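Local coordinates for protein carbonic anhydrase (Unidentified, PDB 3R1W) that probably catalyses the reversible hydration of carbon dioxide to bicarbonate, as a trimeric left-handed beta-helix enzyme of the gamma class of carbonic anhydrases, at residues V51-M56 against V72-H77; A63-Q68 against L88-D93; H98-H103 against V111-K116. One frame throughout, in Å; residues are numbered along the deposited sequence.

All three contacts join successive coils of one left-handed beta-helix. Along the chain, interactions 1 and 2 interlock, because strand 72-74 follows strand 66-67 and leads on to strand 88-90; interaction 3 comes after both. The centre of interaction 1 lies about 15 Å from each of the other two centres, and those two are about 11 Å apart. Strands 72-74 and 101-103 are neighbours in one parallel sheet, so interaction 1 passes directly into interaction 3. Leu73, Leu88, Ile90 and Leu102 pack together and connect all three. Interactions 1 and 3 also reach other subunits, bringing histidines of two chains together, whereas interaction 2 shapes a corner of the helix within its own chain.

Interaction 1. Residues V51-M56 against V72-H77; sequences VIRGDM and VLHITH
Asp55 OD1 is gripped by two donors, the imidazole of His74 and the backbone of Met56. His74 NE2 donates to Asp55 OD1 across 3.1 Å, reaching it on the syn side and lying almost in the plane of its own ring, with carboxylate and imidazole planes turned 70° apart. Met56 N approaches Asp55 OD1 from the anti side at 2.8 Å. The other carboxylate oxygen, Asp55 OD2, takes a salt bridge from Arg53 NH1 at 2.7 Å through its syn lone pair. An aspartate suits this corner because its short side chain offers two acceptors to three donors.

Arg53 extends with CG anti to the backbone N (chi1 179°), then bends at chi3, which lays the guanidinium over one face of the His74 ring; the planes are 34° apart. Ile75 CD1 lies over the opposite face, both neighbours offset toward the rim. At the ring's edge, Met56 CE comes within 3.7 Å of His74 CE1, and Met56 CB packs against His77 CB at 3.6 Å.

Toward the N-terminal ends of the segments the strands run parallel, joined by Leu73 N to Val51 O at 2.8 Å and Arg53 N to Leu73 O at 3.0 Å. Val51 and Val72 pair on one face of the sheet; Ile52 and Leu73 lie side by side on the other, where branched aliphatic chains fill the interior with Leu88 and Ile90.

Arg53 also forms a salt bridge with Asp69 of the second subunit, and His74 meets His103 of its own chain and His98 of the second subunit. Such a gathering of three histidines from two chains, on a parallel left-handed beta-helix, is consistent with the interfacial metal site of gamma-class carbonic anhydrases.

Interaction 2. Residues A63-Q68 against L88-D93; sequences ARTSVQ and LIIGDD
Ala63 and Asp92 sit one above the other on successive coils, their CA atoms 4.5 Å apart, at a corner of the left-handed beta-helix that the hexapeptide repeat builds. Ala63 O accepts the backbone N-H of Asp93 at 2.8 Å. The next residues, Arg64 and Asp93, both take up the left-handed helical conformation, and this turns each coil from one flat sheet into the next.

The Asp92 carboxylate bridges to the neighbouring coil: Asp92 OD1 receives Ala63 N at 2.8 Å, on the anti side and well out of the carboxylate plane. Asn109 OD1 does the same for Asp92 N one coil further on, so a short polar side chain suits both positions.

Arg64 and Asp93 lie side by side, pointing the same way. Arg64 NE reaches Asp93 OD1 at 2.8 Å while NH2 reaches OD2 at 3.0 Å, a side-on, two-pronged salt bridge with the guanidinium and carboxylate planes only 20° apart. The bend of Arg64 at chi3 turns the guanidinium edge onto the acid. Helix 162-184 borders this pair, with Val176 against Arg64 and Ala172 against Asp93. An alanine in place of Asp93 would probably leave the Arg64 guanidinium without its carboxylate mate and free to turn.

Thr65, pointing from the corner toward the other coil, serves both polar and apolar neighbours. Its CG2 is anti to the backbone N and meets Ile90 CG2 at 4.1 Å on the buried side. Its hydroxyl is also bonded to Val94 N, while Thr65 OG1 donates to Gly91 O at 2.9 Å, tilted 22° from the carbonyl plane.

Interaction 3. Residues H98-H103 against V111-K116; sequences HQAMLH and VLIGMK
Lys116 and Gln99 lie side by side and point the same way, but reach that arrangement differently. Gln99 runs straight beyond CG, whereas Lys116 starts with CG anti to the backbone N (chi1 -159°) and bends at chi2 and chi3, which brings NZ to Gln99 OE1 at 2.8 Å. The ammonium sits above the amide plane, 48° out of it. In the backbone, Lys116 N bonds to His98 O at 2.9 Å, joining successive corners of the beta-helix.

Met115 places CG between its backbone N and carbonyl carbon (chi1 50°), then extends so that SD meets the His98 ring at its edge, 4.1 Å from CD2. The ring is also held by Asp69, which bonds His98 ND1. Inward, small Ala100 leaves room for Ile113, whose CD1 packs 4.3 Å from Leu102 CD2.

The stronger partner of Lys116 NZ is Gln99 O of the third subunit, and Gln99 NE2 donates to Ala100 O of that same subunit. With OE1 facing an ammonium and NE2 facing a carbonyl, the Gln99 amide is probably fixed against flipping, and the positive charge is probably stabilised by neutral carbonyl oxygens of two chains rather than by a carboxylate among these partners.

Interaction 1. Residues V51-M56 against V72-H77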
ATOM      1  N   VAL B  51      -7.161  -1.418  -6.079  1.00  4.08           N
ATOM      2  CA  VAL B  51      -6.987  -1.784  -7.478  1.00  3.63           C
ATOM      3  C   VAL B  51      -7.413  -3.225  -7.690  1.00  6.13           C
ATOM      4  O   VAL B  51      -6.982  -4.116  -6.956  1.00  6.67           O
ATOM      5  CB  VAL B  51      -5.509  -1.627  -7.928  1.00  4.00           C
ATOM      6  CG1 VAL B  51      -5.344  -2.054  -9.392  1.00  8.40           C
ATOM      7  CG2 VAL B  51      -5.056  -0.188  -7.737  1.00  6.16           C
ATOM      8  N   ILE B  52      -8.276  -3.450  -8.680  1.00  3.55           N
ATOM      9  CA  ILE B  52      -8.629  -4.803  -9.098  1.00  1.82           C
ATOM     10  C   ILE B  52      -8.386  -4.888 -10.609  1.00  4.55           C
ATOM     11  O   ILE B  52      -9.183  -4.393 -11.413  1.00  6.91           O
ATOM     12  CB  ILE B  52     -10.101  -5.147  -8.759  1.00  5.35           C
ATOM     13  CG1 ILE B  52     -10.440  -4.734  -7.322  1.00  7.80           C
ATOM     14  CG2 ILE B  52     -10.349  -6.643  -8.934  1.00  5.07           C
ATOM     15  CD1 ILE B  52     -11.886  -5.009  -6.949  1.00  8.82           C
ATOM     16  N   ARG B  53      -7.262  -5.488 -10.981  1.00  6.32           N
ATOM     17  CA  ARG B  53      -6.793  -5.427 -12.368  1.00  6.84           C
ATOM     18  C   ARG B  53      -6.926  -6.787 -13.058  1.00  6.46           C
ATOM     19  O   ARG B  53      -6.069  -7.662 -12.920  1.00  7.88           O
ATOM     20  CB  ARG B  53      -5.357  -4.872 -12.437  1.00  4.76           C
ATOM     21  CG  ARG B  53      -4.781  -4.798 -13.868  1.00  6.61           C
ATOM     22  CD  ARG B  53      -3.682  -3.735 -14.060  1.00  9.62           C
ATOM     23  NE  ARG B  53      -2.468  -3.955 -13.274  1.00  6.45           N
ATOM     24  CZ  ARG B  53      -1.419  -4.672 -13.670  1.00  8.30           C
ATOM     25  NH1 ARG B  53      -1.431  -5.285 -14.850  1.00  7.52           N
ATOM     26  NH2 ARG B  53      -0.357  -4.789 -12.873  1.00  6.01           N
ATOM     27  N   GLY B  54      -8.026  -6.964 -13.783  1.00  6.69           N
ATOM     28  CA  GLY B  54      -8.287  -8.218 -14.475  1.00  4.59           C
ATOM     29  C   GLY B  54      -7.952  -8.127 -15.948  1.00  7.42           C
ATOM     30  O   GLY B  54      -8.813  -8.317 -16.800  1.00  8.79           O
ATOM     31  N   ASP B  55      -6.696  -7.839 -16.250  1.00  6.68           N
ATOM     32  CA  ASP B  55      -6.301  -7.661 -17.643  1.00  7.81           C
ATOM     33  C   ASP B  55      -5.857  -8.971 -18.298  1.00 12.11           C
ATOM     34  O   ASP B  55      -6.354  -9.334 -19.362  1.00 14.56           O
ATOM     35  CB  ASP B  55      -5.263  -6.536 -17.818  1.00  7.23           C
ATOM     36  CG  ASP B  55      -4.109  -6.601 -16.822  1.00  9.80           C
ATOM     37  OD1 ASP B  55      -3.962  -7.605 -16.079  1.00  9.91           O
ATOM     38  OD2 ASP B  55      -3.333  -5.615 -16.804  1.00  7.25           O
ATOM     39  N   MET B  56      -4.951  -9.691 -17.648  1.00  7.91           N
ATOM     40  CA  MET B  56      -4.389 -10.907 -18.236  1.00  6.94           C
ATOM     41  C   MET B  56      -5.087 -12.201 -17.813  1.00 10.21           C
ATOM     42  O   MET B  56      -4.720 -13.277 -18.263  1.00 11.72           O
ATOM     43  CB  MET B  56      -2.888 -10.987 -17.947  1.00 10.01           C
ATOM     44  CG  MET B  56      -2.113  -9.817 -18.535  1.00  9.98           C
ATOM     45  SD  MET B  56      -0.361  -9.921 -18.142  1.00 12.56           S
ATOM     46  CE  MET B  56      -0.373  -9.597 -16.379  1.00 13.51           C
ATOM     47  N   VAL B  72      -4.620  -4.383  -3.419  1.00  5.53           N
ATOM     48  CA  VAL B  72      -4.365  -4.667  -4.826  1.00  5.79           C
ATOM     49  C   VAL B  72      -4.715  -6.129  -5.083  1.00  4.99           C
ATOM     50  O   VAL B  72      -4.217  -7.031  -4.399  1.00  4.30           O
ATOM     51  CB  VAL B  72      -2.900  -4.373  -5.232  1.00  4.09           C
ATOM     52  CG1 VAL B  72      -2.578  -4.966  -6.613  1.00  7.35           C
ATOM     53  CG2 VAL B  72      -2.641  -2.864  -5.238  1.00  5.31           C
ATOM     54  N   LEU B  73      -5.617  -6.346  -6.040  1.00  5.20           N
ATOM     55  CA  LEU B  73      -6.002  -7.690  -6.465  1.00  2.98           C
ATOM     56  C   LEU B  73      -5.552  -7.882  -7.904  1.00  7.72           C
ATOM     57  O   LEU B  73      -5.910  -7.096  -8.776  1.00  7.40           O
ATOM     58  CB  LEU B  73      -7.513  -7.879  -6.403  1.00  5.89           C
ATOM     59  CG  LEU B  73      -8.329  -7.504  -5.163  1.00 14.94           C
ATOM     60  CD1 LEU B  73      -9.655  -8.283  -5.115  1.00  7.60           C
ATOM     61  CD2 LEU B  73      -7.563  -7.618  -3.862  1.00 11.52           C
ATOM     62  N   HIS B  74      -4.779  -8.928  -8.158  1.00  6.16           N
ATOM     63  CA  HIS B  74      -4.285  -9.153  -9.504  1.00  5.04           C
ATOM     64  C   HIS B  74      -4.119 -10.649  -9.762  1.00  7.90           C
ATOM     65  O   HIS B  74      -4.490 -11.488  -8.940  1.00  8.34           O
ATOM     66  CB  HIS B  74      -2.981  -8.367  -9.743  1.00  7.45           C
ATOM     67  CG  HIS B  74      -2.594  -8.262 -11.189  1.00  7.13           C
ATOM     68  ND1 HIS B  74      -1.332  -8.568 -11.651  1.00 11.23           N
ATOM     69  CD2 HIS B  74      -3.316  -7.901 -12.279  1.00  7.34           C
ATOM     70  CE1 HIS B  74      -1.289  -8.401 -12.962  1.00  8.25           C
ATOM     71  NE2 HIS B  74      -2.480  -7.996 -13.368  1.00  7.73           N
ATOM     72  N   ILE B  75      -3.586 -10.972 -10.925  1.00  5.77           N
ATOM     73  CA  ILE B  75      -3.578 -12.338 -11.405  1.00  5.52           C
ATOM     74  C   ILE B  75      -2.282 -12.630 -12.147  1.00 11.37           C
ATOM     75  O   ILE B  75      -1.434 -11.747 -12.305  1.00 10.61           O
ATOM     76  CB  ILE B  75      -4.787 -12.592 -12.323  1.00  9.16           C
ATOM     77  CG1 ILE B  75      -5.039 -11.389 -13.254  1.00  9.20           C
ATOM     78  CG2 ILE B  75      -6.034 -12.823 -11.479  1.00  8.39           C
ATOM     79  CD1 ILE B  75      -3.909 -11.087 -14.275  1.00  8.34           C
ATOM     80  N   THR B  76      -2.124 -13.868 -12.603  1.00  8.92           N
ATOM     81  CA  THR B  76      -0.918 -14.239 -13.343  1.00 11.42           C
ATOM     82  C   THR B  76      -1.274 -14.759 -14.737  1.00 14.23           C
ATOM     83  O   THR B  76      -2.105 -15.651 -14.879  1.00 11.73           O
ATOM     84  CB  THR B  76      -0.122 -15.319 -12.592  1.00 11.75           C
ATOM     85  OG1 THR B  76       0.377 -14.775 -11.366  1.00 15.63           O
ATOM     86  CG2 THR B  76       1.054 -15.818 -13.441  1.00 12.00           C
ATOM     87  N   HIS B  77      -0.638 -14.208 -15.768  1.00 11.30           N
ATOM     88  CA  HIS B  77      -0.950 -14.645 -17.119  1.00 14.14           C
ATOM     89  C   HIS B  77      -0.438 -16.062 -17.384  1.00 14.06           C
ATOM     90  O   HIS B  77       0.542 -16.515 -16.787  1.00 12.66           O
ATOM     91  CB  HIS B  77      -0.424 -13.649 -18.165  1.00 17.48           C
ATOM     92  CG  HIS B  77       1.056 -13.718 -18.392  1.00 15.86           C
ATOM     93  ND1 HIS B  77       1.605 -14.259 -19.536  1.00 21.64           N
ATOM     94  CD2 HIS B  77       2.098 -13.289 -17.642  1.00 15.13           C
ATOM     95  CE1 HIS B  77       2.921 -14.175 -19.474  1.00 17.33           C
ATOM     96  NE2 HIS B  77       3.248 -13.588 -18.337  1.00 21.74           N
TER

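Interaction 2. Residues A63-Q68 against L88-D93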
ATOM      1  N   ALA B  63     -20.773 -12.302  -3.331  1.00 11.93           N
ATOM      2  CA  ALA B  63     -21.651 -11.294  -2.739  1.00  9.86           C
ATOM      3  C   ALA B  63     -21.219 -10.841  -1.348  1.00  6.77           C
ATOM      4  O   ALA B  63     -20.648 -11.617  -0.586  1.00 11.70           O
ATOM      5  CB  ALA B  63     -23.092 -11.834  -2.681  1.00 11.37           C
ATOM      6  N   ARG B  64     -21.509  -9.577  -1.032  1.00  8.54           N
ATOM      7  CA  ARG B  64     -21.264  -9.005   0.294  1.00  8.41           C
ATOM      8  C   ARG B  64     -19.786  -9.059   0.690  1.00  8.42           C
ATOM      9  O   ARG B  64     -19.444  -9.249   1.855  1.00  9.16           O
ATOM     10  CB  ARG B  64     -22.143  -9.679   1.362  1.00  7.47           C
ATOM     11  CG  ARG B  64     -23.646  -9.505   1.134  1.00 11.46           C
ATOM     12  CD  ARG B  64     -24.438 -10.281   2.173  1.00  9.01           C
ATOM     13  NE  ARG B  64     -24.048 -11.683   2.169  1.00 12.01           N
ATOM     14  CZ  ARG B  64     -24.778 -12.664   1.648  1.00 20.49           C
ATOM     15  NH1 ARG B  64     -25.962 -12.400   1.104  1.00 19.61           N
ATOM     16  NH2 ARG B  64     -24.326 -13.913   1.684  1.00 18.76           N
ATOM     17  N   THR B  65     -18.912  -8.875  -0.290  1.00  8.09           N
ATOM     18  CA  THR B  65     -17.478  -8.918  -0.035  1.00  5.84           C
ATOM     19  C   THR B  65     -16.895  -7.518  -0.151  1.00  8.56           C
ATOM     20  O   THR B  65     -17.308  -6.743  -1.014  1.00  8.75           O
ATOM     21  CB  THR B  65     -16.798  -9.912  -0.991  1.00  8.78           C
ATOM     22  OG1 THR B  65     -17.062 -11.243  -0.528  1.00  8.00           O
ATOM     23  CG2 THR B  65     -15.291  -9.685  -1.054  1.00  6.34           C
ATOM     24  N   SER B  66     -15.987  -7.176   0.759  1.00  5.16           N
ATOM     25  CA  SER B  66     -15.357  -5.864   0.722  1.00  6.36           C
ATOM     26  C   SER B  66     -13.909  -5.997   0.289  1.00  7.99           C
ATOM     27  O   SER B  66     -13.233  -6.970   0.631  1.00  8.37           O
ATOM     28  CB  SER B  66     -15.457  -5.143   2.072  1.00  9.18           C
ATOM     29  OG  SER B  66     -14.751  -5.821   3.095  1.00  6.38           O
ATOM     30  N   VAL B  67     -13.462  -5.027  -0.492  1.00  5.74           N
ATOM     31  CA  VAL B  67     -12.073  -4.911  -0.902  1.00  5.20           C
ATOM     32  C   VAL B  67     -11.615  -3.563  -0.366  1.00  7.65           C
ATOM     33  O   VAL B  67     -11.928  -2.532  -0.942  1.00  6.00           O
ATOM     34  CB  VAL B  67     -11.943  -4.926  -2.435  1.00  8.50           C
ATOM     35  CG1 VAL B  67     -10.476  -4.782  -2.854  1.00  6.73           C
ATOM     36  CG2 VAL B  67     -12.546  -6.214  -2.999  1.00  8.45           C
ATOM     37  N   GLN B  68     -10.893  -3.570   0.750  1.00  6.25           N
ATOM     38  CA  GLN B  68     -10.653  -2.328   1.484  1.00  4.85           C
ATOM     39  C   GLN B  68      -9.478  -1.474   1.000  1.00  5.40           C
ATOM     40  O   GLN B  68      -8.702  -1.872   0.123  1.00  8.15           O
ATOM     41  CB  GLN B  68     -10.569  -2.605   2.988  1.00  4.97           C
ATOM     42  CG  GLN B  68     -11.898  -3.133   3.523  1.00  7.39           C
ATOM     43  CD  GLN B  68     -11.821  -3.554   4.974  1.00 12.83           C
ATOM     44  OE1 GLN B  68     -10.840  -3.271   5.665  1.00 12.77           O
ATOM     45  NE2 GLN B  68     -12.852  -4.249   5.442  1.00 12.46           N
ATOM     46  N   LEU B  88      -8.183 -15.121 -10.168  1.00  8.07           N
ATOM     47  CA  LEU B  88      -8.476 -14.763  -8.788  1.00  8.23           C
ATOM     48  C   LEU B  88      -9.955 -15.002  -8.522  1.00  5.98           C
ATOM     49  O   LEU B  88     -10.816 -14.378  -9.146  1.00  8.38           O
ATOM     50  CB  LEU B  88      -8.118 -13.293  -8.546  1.00  9.45           C
ATOM     51  CG  LEU B  88      -8.405 -12.697  -7.170  1.00 11.58           C
ATOM     52  CD1 LEU B  88      -7.697 -13.486  -6.087  1.00 11.15           C
ATOM     53  CD2 LEU B  88      -7.957 -11.238  -7.171  1.00 10.21           C
ATOM     54  N   ILE B  89     -10.248 -15.902  -7.588  1.00  7.84           N
ATOM     55  CA  ILE B  89     -11.621 -16.297  -7.304  1.00 10.48           C
ATOM     56  C   ILE B  89     -11.891 -16.051  -5.826  1.00  9.99           C
ATOM     57  O   ILE B  89     -11.162 -16.563  -4.981  1.00  8.78           O
ATOM     58  CB  ILE B  89     -11.835 -17.790  -7.606  1.00 10.95           C
ATOM     59  CG1 ILE B  89     -11.524 -18.077  -9.079  1.00 12.55           C
ATOM     60  CG2 ILE B  89     -13.265 -18.211  -7.262  1.00 16.60           C
ATOM     61  CD1 ILE B  89     -12.445 -17.349 -10.035  1.00 12.28           C
ATOM     62  N   ILE B  90     -12.917 -15.255  -5.529  1.00  9.24           N
ATOM     63  CA  ILE B  90     -13.241 -14.882  -4.150  1.00 10.47           C
ATOM     64  C   ILE B  90     -14.729 -15.079  -3.871  1.00  9.37           C
ATOM     65  O   ILE B  90     -15.563 -14.679  -4.667  1.00  9.09           O
ATOM     66  CB  ILE B  90     -12.857 -13.403  -3.872  1.00  6.84           C
ATOM     67  CG1 ILE B  90     -11.354 -13.202  -4.064  1.00  3.71           C
ATOM     68  CG2 ILE B  90     -13.241 -13.013  -2.448  1.00  9.42           C
ATOM     69  CD1 ILE B  90     -10.936 -11.727  -4.169  1.00  8.51           C
ATOM     70  N   GLY B  91     -15.075 -15.693  -2.741  1.00 11.83           N
ATOM     71  CA  GLY B  91     -16.474 -16.016  -2.483  1.00 11.31           C
ATOM     72  C   GLY B  91     -17.288 -14.903  -1.843  1.00 13.63           C
ATOM     73  O   GLY B  91     -16.987 -13.722  -2.031  1.00  8.01           O
ATOM     74  N   ASP B  92     -18.324 -15.289  -1.094  1.00 11.28           N
ATOM     75  CA  ASP B  92     -19.251 -14.357  -0.443  1.00  9.89           C
ATOM     76  C   ASP B  92     -18.843 -14.061   0.999  1.00  8.65           C
ATOM     77  O   ASP B  92     -18.204 -14.885   1.649  1.00 10.48           O
ATOM     78  CB  ASP B  92     -20.666 -14.949  -0.371  1.00 14.81           C
ATOM     79  CG  ASP B  92     -21.127 -15.571  -1.671  1.00 22.94           C
ATOM     80  OD1 ASP B  92     -20.820 -15.034  -2.752  1.00 15.20           O
ATOM     81  OD2 ASP B  92     -21.827 -16.606  -1.603  1.00 23.21           O
ATOM     82  N   ASP B  93     -19.241 -12.895   1.501  1.00  7.68           N
ATOM     83  CA  ASP B  93     -19.012 -12.544   2.899  1.00  6.02           C
ATOM     84  C   ASP B  93     -17.533 -12.605   3.240  1.00  7.87           C
ATOM     85  O   ASP B  93     -17.146 -13.048   4.313  1.00  8.55           O
ATOM     86  CB  ASP B  93     -19.799 -13.473   3.827  1.00  7.85           C
ATOM     87  CG  ASP B  93     -21.304 -13.314   3.672  1.00 10.04           C
ATOM     88  OD1 ASP B  93     -21.806 -12.166   3.717  1.00 11.41           O
ATOM     89  OD2 ASP B  93     -21.986 -14.340   3.501  1.00 11.55           O
TER

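Interaction 3. Residues H98-H103 against V111-K116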
ATOM      1  N   HIS B  98      -7.563  -3.619   4.732  1.00  6.51           N
ATOM      2  CA  HIS B  98      -6.810  -2.539   4.083  1.00  6.15           C
ATOM      3  C   HIS B  98      -5.453  -3.015   3.600  1.00  4.67           C
ATOM      4  O   HIS B  98      -4.780  -3.778   4.285  1.00  7.02           O
ATOM      5  CB  HIS B  98      -6.584  -1.367   5.053  1.00  4.45           C
ATOM      6  CG  HIS B  98      -7.771  -1.046   5.907  1.00  7.18           C
ATOM      7  ND1 HIS B  98      -8.818  -0.271   5.456  1.00  7.67           N
ATOM      8  CD2 HIS B  98      -8.076  -1.388   7.182  1.00  5.97           C
ATOM      9  CE1 HIS B  98      -9.721  -0.155   6.415  1.00  8.71           C
ATOM     10  NE2 HIS B  98      -9.296  -0.825   7.469  1.00  8.80           N
ATOM     11  N   GLN B  99      -5.039  -2.546   2.426  1.00  5.25           N
ATOM     12  CA  GLN B  99      -3.690  -2.819   1.933  1.00  6.30           C
ATOM     13  C   GLN B  99      -3.396  -4.305   1.756  1.00  3.56           C
ATOM     14  O   GLN B  99      -2.240  -4.723   1.808  1.00  7.08           O
ATOM     15  CB  GLN B  99      -2.630  -2.183   2.843  1.00  3.81           C
ATOM     16  CG  GLN B  99      -2.773  -0.668   2.979  1.00  8.39           C
ATOM     17  CD  GLN B  99      -1.726  -0.075   3.899  1.00 13.25           C
ATOM     18  OE1 GLN B  99      -1.194  -0.764   4.776  1.00 12.21           O
ATOM     19  NE2 GLN B  99      -1.415   1.202   3.697  1.00 10.78           N
ATOM     20  N   ALA B 100      -4.436  -5.100   1.528  1.00  2.30           N
ATOM     21  CA  ALA B 100      -4.228  -6.512   1.212  1.00  4.93           C
ATOM     22  C   ALA B 100      -3.554  -6.658  -0.162  1.00  5.09           C
ATOM     23  O   ALA B 100      -3.636  -5.767  -1.006  1.00  7.12           O
ATOM     24  CB  ALA B 100      -5.550  -7.262   1.249  1.00  8.95           C
ATOM     25  N   MET B 101      -2.891  -7.790  -0.377  1.00  3.72           N
ATOM     26  CA  MET B 101      -2.306  -8.091  -1.672  1.00  3.83           C
ATOM     27  C   MET B 101      -2.719  -9.498  -2.039  1.00  5.43           C
ATOM     28  O   MET B 101      -2.198 -10.464  -1.476  1.00  8.46           O
ATOM     29  CB  MET B 101      -0.781  -8.040  -1.585  1.00  4.82           C
ATOM     30  CG  MET B 101      -0.056  -8.413  -2.876  1.00 10.67           C
ATOM     31  SD  MET B 101      -0.141  -7.152  -4.158  1.00 10.87           S
ATOM     32  CE  MET B 101      -1.048  -8.070  -5.394  1.00  7.46           C
ATOM     33  N   LEU B 102      -3.665  -9.603  -2.967  1.00  5.22           N
ATOM     34  CA  LEU B 102      -4.216 -10.884  -3.378  1.00  6.57           C
ATOM     35  C   LEU B 102      -3.776 -11.130  -4.806  1.00  8.49           C
ATOM     36  O   LEU B 102      -4.040 -10.312  -5.693  1.00  8.01           O
ATOM     37  CB  LEU B 102      -5.746 -10.883  -3.284  1.00  8.64           C
ATOM     38  CG  LEU B 102      -6.390 -11.070  -1.897  1.00 14.66           C
ATOM     39  CD1 LEU B 102      -5.787 -10.142  -0.877  1.00 22.99           C
ATOM     40  CD2 LEU B 102      -7.918 -10.878  -1.943  1.00 13.66           C
ATOM     41  N   HIS B 103      -3.092 -12.249  -5.021  1.00  8.72           N
ATOM     42  CA  HIS B 103      -2.541 -12.557  -6.334  1.00  7.34           C
ATOM     43  C   HIS B 103      -2.840 -14.000  -6.720  1.00  8.94           C
ATOM     44  O   HIS B 103      -2.328 -14.926  -6.107  1.00 11.57           O
ATOM     45  CB  HIS B 103      -1.026 -12.320  -6.343  1.00  7.45           C
ATOM     46  CG  HIS B 103      -0.490 -11.906  -7.675  1.00  7.51           C
ATOM     47  ND1 HIS B 103      -0.267 -12.801  -8.701  1.00 12.08           N
ATOM     48  CD2 HIS B 103      -0.137 -10.688  -8.156  1.00  9.51           C
ATOM     49  CE1 HIS B 103       0.204 -12.155  -9.753  1.00 16.57           C
ATOM     50  NE2 HIS B 103       0.289 -10.871  -9.448  1.00 13.27           N
ATOM     51  N   VAL B 111     -14.780 -15.371   5.126  1.00 10.26           N
ATOM     52  CA  VAL B 111     -13.344 -15.380   5.359  1.00  8.41           C
ATOM     53  C   VAL B 111     -12.900 -13.970   5.750  1.00  7.72           C
ATOM     54  O   VAL B 111     -13.381 -12.985   5.184  1.00  9.89           O
ATOM     55  CB  VAL B 111     -12.590 -15.835   4.084  1.00 10.99           C
ATOM     56  CG1 VAL B 111     -11.095 -15.655   4.241  1.00 10.07           C
ATOM     57  CG2 VAL B 111     -12.924 -17.298   3.758  1.00 15.86           C
ATOM     58  N   LEU B 112     -12.004 -13.887   6.733  1.00  7.17           N
ATOM     59  CA  LEU B 112     -11.402 -12.628   7.152  1.00  9.41           C
ATOM     60  C   LEU B 112      -9.968 -12.587   6.667  1.00 13.68           C
ATOM     61  O   LEU B 112      -9.142 -13.383   7.111  1.00 15.22           O
ATOM     62  CB  LEU B 112     -11.390 -12.537   8.679  1.00 13.47           C
ATOM     63  CG  LEU B 112     -12.150 -11.437   9.408  1.00 26.96           C
ATOM     64  CD1 LEU B 112     -11.843 -11.523  10.901  1.00 17.39           C
ATOM     65  CD2 LEU B 112     -11.781 -10.065   8.866  1.00 25.32           C
ATOM     66  N   ILE B 113      -9.660 -11.662   5.767  1.00 10.15           N
ATOM     67  CA  ILE B 113      -8.275 -11.466   5.351  1.00 10.80           C
ATOM     68  C   ILE B 113      -7.754 -10.195   6.020  1.00 14.86           C
ATOM     69  O   ILE B 113      -8.219  -9.103   5.722  1.00 11.91           O
ATOM     70  CB  ILE B 113      -8.146 -11.401   3.816  1.00  9.67           C
ATOM     71  CG1 ILE B 113      -8.489 -12.769   3.209  1.00 15.10           C
ATOM     72  CG2 ILE B 113      -6.724 -11.002   3.401  1.00 11.85           C
ATOM     73  CD1 ILE B 113      -9.050 -12.685   1.843  1.00 22.06           C
ATOM     74  N   GLY B 114      -6.813 -10.348   6.951  1.00 10.57           N
ATOM     75  CA  GLY B 114      -6.330  -9.220   7.734  1.00 10.68           C
ATOM     76  C   GLY B 114      -5.663  -8.142   6.908  1.00  7.43           C
ATOM     77  O   GLY B 114      -5.138  -8.399   5.820  1.00  7.36           O
ATOM     78  N   MET B 115      -5.664  -6.922   7.428  1.00  7.55           N
ATOM     79  CA  MET B 115      -5.011  -5.833   6.713  1.00  9.53           C
ATOM     80  C   MET B 115      -3.531  -6.145   6.499  1.00 12.56           C
ATOM     81  O   MET B 115      -2.870  -6.727   7.358  1.00  8.36           O
ATOM     82  CB  MET B 115      -5.193  -4.497   7.444  1.00 11.30           C
ATOM     83  CG  MET B 115      -4.853  -4.543   8.909  1.00 10.73           C
ATOM     84  SD  MET B 115      -5.348  -3.032   9.793  1.00 10.21           S
ATOM     85  CE  MET B 115      -4.808  -3.544  11.427  1.00 14.92           C
ATOM     86  N   LYS B 116      -3.032  -5.781   5.324  1.00  8.41           N
ATOM     87  CA  LYS B 116      -1.618  -5.890   5.017  1.00  6.28           C
ATOM     88  C   LYS B 116      -1.169  -7.336   4.818  1.00  8.50           C
ATOM     89  O   LYS B 116       0.030  -7.605   4.730  1.00 11.25           O
ATOM     90  CB  LYS B 116      -0.811  -5.251   6.149  1.00 15.52           C
ATOM     91  CG  LYS B 116       0.582  -4.854   5.780  1.00 26.77           C
ATOM     92  CD  LYS B 116       0.556  -3.565   5.022  1.00 25.98           C
ATOM     93  CE  LYS B 116       1.397  -2.499   5.711  1.00 27.18           C
ATOM     94  NZ  LYS B 116       1.513  -1.322   4.808  1.00 18.41           N
TER